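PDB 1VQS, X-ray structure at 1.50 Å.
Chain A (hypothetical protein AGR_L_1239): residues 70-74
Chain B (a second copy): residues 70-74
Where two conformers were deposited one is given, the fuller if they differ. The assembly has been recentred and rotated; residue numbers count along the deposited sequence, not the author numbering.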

ATOM      1  N   SER A  70      15.388  16.072 -22.285  1.00 18.19           N
ATOM      2  CA  SER A  70      16.835  16.034 -22.433  1.00 18.89           C
ATOM      3  C   SER A  70      17.571  16.216 -21.100  1.00 20.30           C
ATOM      4  O   SER A  70      18.691  15.722 -20.944  1.00 22.45           O
ATOM      5  CB  SER A  70      17.294  17.083 -23.432  0.50 19.44           C
ATOM      6  OG  SER A  70      16.864  18.363 -23.042  0.50 14.68           O
ATOM      7  N   SER A  71      16.959  16.931 -20.159  1.00 19.82           N
ATOM      8  CA  SER A  71      17.500  17.055 -18.817  1.00 19.68           C
ATOM      9  C   SER A  71      16.389  17.501 -17.907  1.00 20.68           C
ATOM     10  O   SER A  71      15.335  17.970 -18.389  1.00 19.69           O
ATOM     11  CB  SER A  71      18.632  18.079 -18.773  1.00 21.50           C
ATOM     12  OG  SER A  71      18.124  19.383 -18.858  1.00 23.61           O
ATOM     13  N   LEU A  72      16.590  17.366 -16.604  1.00 20.00           N
ATOM     14  CA  LEU A  72      15.544  17.734 -15.665  1.00 19.20           C
ATOM     15  C   LEU A  72      15.392  19.256 -15.501  1.00 18.43           C
ATOM     16  O   LEU A  72      14.292  19.725 -15.202  1.00 20.68           O
ATOM     17  CB  LEU A  72      15.700  17.012 -14.322  1.00 21.55           C
ATOM     18  CG  LEU A  72      15.555  15.488 -14.376  1.00 21.87           C
ATOM     19  CD1 LEU A  72      15.538  14.925 -12.958  1.00 24.18           C
ATOM     20  CD2 LEU A  72      14.280  15.057 -15.061  1.00 22.28           C
ATOM     21  N   ASP A  73      16.464  20.000 -15.695  1.00 20.40           N
ATOM     22  CA  ASP A  73      16.345  21.453 -15.743  1.00 19.29           C
ATOM     23  C   ASP A  73      15.501  21.869 -16.945  1.00 19.91           C
ATOM     24  O   ASP A  73      14.689  22.790 -16.825  1.00 20.95           O
ATOM     25  CB  ASP A  73      17.693  22.179 -15.831  1.00 20.18           C
ATOM     26  CG  ASP A  73      18.495  22.150 -14.529  1.00 25.63           C
ATOM     27  OD1 ASP A  73      18.093  21.520 -13.573  1.00 25.17           O
ATOM     28  OD2 ASP A  73      19.566  22.803 -14.498  1.00 36.27           O
ATOM     29  N   ASP A  74      15.683  21.206 -18.083  1.00 19.71           N
ATOM     30  CA  ASP A  74      14.865  21.530 -19.264  1.00 19.34           C
ATOM     31  C   ASP A  74      13.390  21.169 -18.978  1.00 18.82           C
ATOM     32  O   ASP A  74      12.458  21.924 -19.289  1.00 19.28           O
ATOM     33  CB  ASP A  74      15.377  20.796 -20.504  1.00 19.04           C
ATOM     34  CG  ASP A  74      14.707  21.283 -21.770  1.00 22.75           C
ATOM     35  OD1 ASP A  74      14.832  22.461 -22.095  1.00 25.43           O
ATOM     36  OD2 ASP A  74      14.012  20.492 -22.412  1.00 25.20           O
TER
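Chain B, residues 70-74: SSLDD

Chain B meets chain A helix start to helix start, in a nearly symmetric, nearly antiparallel pairing of residues 71-73. The CA atoms of L72(A) and L72(B) lie 5.8 Å apart, and so do the CA atoms of D73(A) and D73(B), so these two residues face their copies, while each S71 lies near the other chain's D73. The backbone of chain B repeats that of chain A closely: S71(B) is extended at phi/psi -159/159, then L72(B) at -74/-27 and D73(B) at -69/-37 enter the helix, against -161/164, -75/-29 and -64/-40 in chain A.

S71(B) is the N-cap. Its chi1 of 71° (p) brings OG back over the first turn, where S71(B) OG accepts from D74(B) N at 3.1 Å with an N-H...O angle of 156°; S71(A), at 74°, does the same for D74(A).

A cap of this kind leaves the amide of residue 73 available, and here the partner chain supplies its acceptor. D73(A) N donates to D73(B) OD1 at 2.9 Å and 159°, and D73(B) N returns the bond to D73(A) OD1 at 3.0 Å and 156°. The two aspartates share chi1 in the m well (-73° in A, -69° in B) and chi2 of 5°, a conformation that delivers OD1 to the opposite backbone. The price is two carboxylates close together, D73(A) OD1 to D73(B) OD1 being 3.4 Å, a contact between acceptors. Water donates to all four of their oxygens: water 2 gives to D73(B) OD1 at 2.7 Å and accepts from L72(A) N at 2.9 Å.

The leucines point toward each other from CA to CB and meet at L72(A) CB to L72(B) CB, 3.7 Å; both are m,t rotamers. D74(B), with chi1 -170° (t), leads its carboxylate away and makes no contact with the chain A stretch. The stretches bury 262 Å², both sides summed.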

ATOM      1  N   SER B  70      20.680  23.038  -5.882  1.00 19.77           N
ATOM      2  CA  SER B  70      20.275  24.276  -6.545  1.00 19.07           C
ATOM      3  C   SER B  70      19.534  24.016  -7.850  1.00 21.41           C
ATOM      4  O   SER B  70      18.792  24.889  -8.329  1.00 22.89           O
ATOM      5  CB  SER B  70      21.485  25.175  -6.826  1.00 20.76           C
ATOM      6  OG  SER B  70      22.474  24.444  -7.501  1.00 23.58           O
ATOM      7  N   SER B  71      19.766  22.836  -8.429  1.00 20.60           N
ATOM      8  CA  SER B  71      19.055  22.398  -9.615  1.00 21.29           C
ATOM      9  C   SER B  71      19.132  20.912  -9.734  1.00 21.09           C
ATOM     10  O   SER B  71      20.022  20.289  -9.145  1.00 21.74           O
ATOM     11  CB  SER B  71      19.646  23.011 -10.877  1.00 22.20           C
ATOM     12  OG  SER B  71      20.921  22.492 -11.214  1.00 23.79           O
ATOM     13  N   LEU B  72      18.207  20.328 -10.493  1.00 21.43           N
ATOM     14  CA  LEU B  72      18.225  18.910 -10.667  1.00 20.75           C
ATOM     15  C   LEU B  72      19.329  18.452 -11.595  1.00 18.30           C
ATOM     16  O   LEU B  72      19.791  17.315 -11.451  1.00 19.68           O
ATOM     17  CB  LEU B  72      16.859  18.368 -11.092  1.00 21.87           C
ATOM     18  CG  LEU B  72      15.775  18.629 -10.024  1.00 23.17           C
ATOM     19  CD1 LEU B  72      14.431  18.074 -10.462  1.00 28.30           C
ATOM     20  CD2 LEU B  72      16.122  18.057  -8.671  1.00 22.37           C
ATOM     21  N   ASP B  73      19.766  19.291 -12.517  1.00 19.85           N
ATOM     22  CA  ASP B  73      20.919  18.890 -13.333  1.00 20.35           C
ATOM     23  C   ASP B  73      22.187  18.845 -12.478  1.00 19.99           C
ATOM     24  O   ASP B  73      23.046  17.966 -12.663  1.00 20.88           O
ATOM     25  CB  ASP B  73      21.111  19.771 -14.565  1.00 21.59           C
ATOM     26  CG  ASP B  73      19.995  19.570 -15.616  1.00 24.42           C
ATOM     27  OD1 ASP B  73      19.056  18.823 -15.339  1.00 28.84           O
ATOM     28  OD2 ASP B  73      20.074  20.190 -16.689  1.00 31.41           O
ATOM     29  N   ASP B  74      22.310  19.775 -11.533  1.00 19.49           N
ATOM     30  CA  ASP B  74      23.437  19.743 -10.616  1.00 19.51           C
ATOM     31  C   ASP B  74      23.348  18.523  -9.709  1.00 19.90           C
ATOM     32  O   ASP B  74      24.351  17.837  -9.463  1.00 20.22           O
ATOM     33  CB  ASP B  74      23.544  21.029  -9.792  1.00 21.03           C
ATOM     34  CG  ASP B  74      24.857  21.102  -9.007  1.00 21.88           C
ATOM     35  OD1 ASP B  74      25.938  20.958  -9.604  1.00 23.07           O
ATOM     36  OD2 ASP B  74      24.787  21.266  -7.795  1.00 22.92           O
TER
HETATM   37  O   HOH W   1      20.033  21.543 -18.798  1.00 42.10           O
HETATM   38  O   HOH W   2      18.856  16.132 -15.350  1.00 21.80           O
HETATM   39  O   HOH W   3      16.116  21.620 -12.045  1.00 24.21           O
HETATM   40  O   HOH W   4      22.005  23.233 -13.622  1.00 32.11           O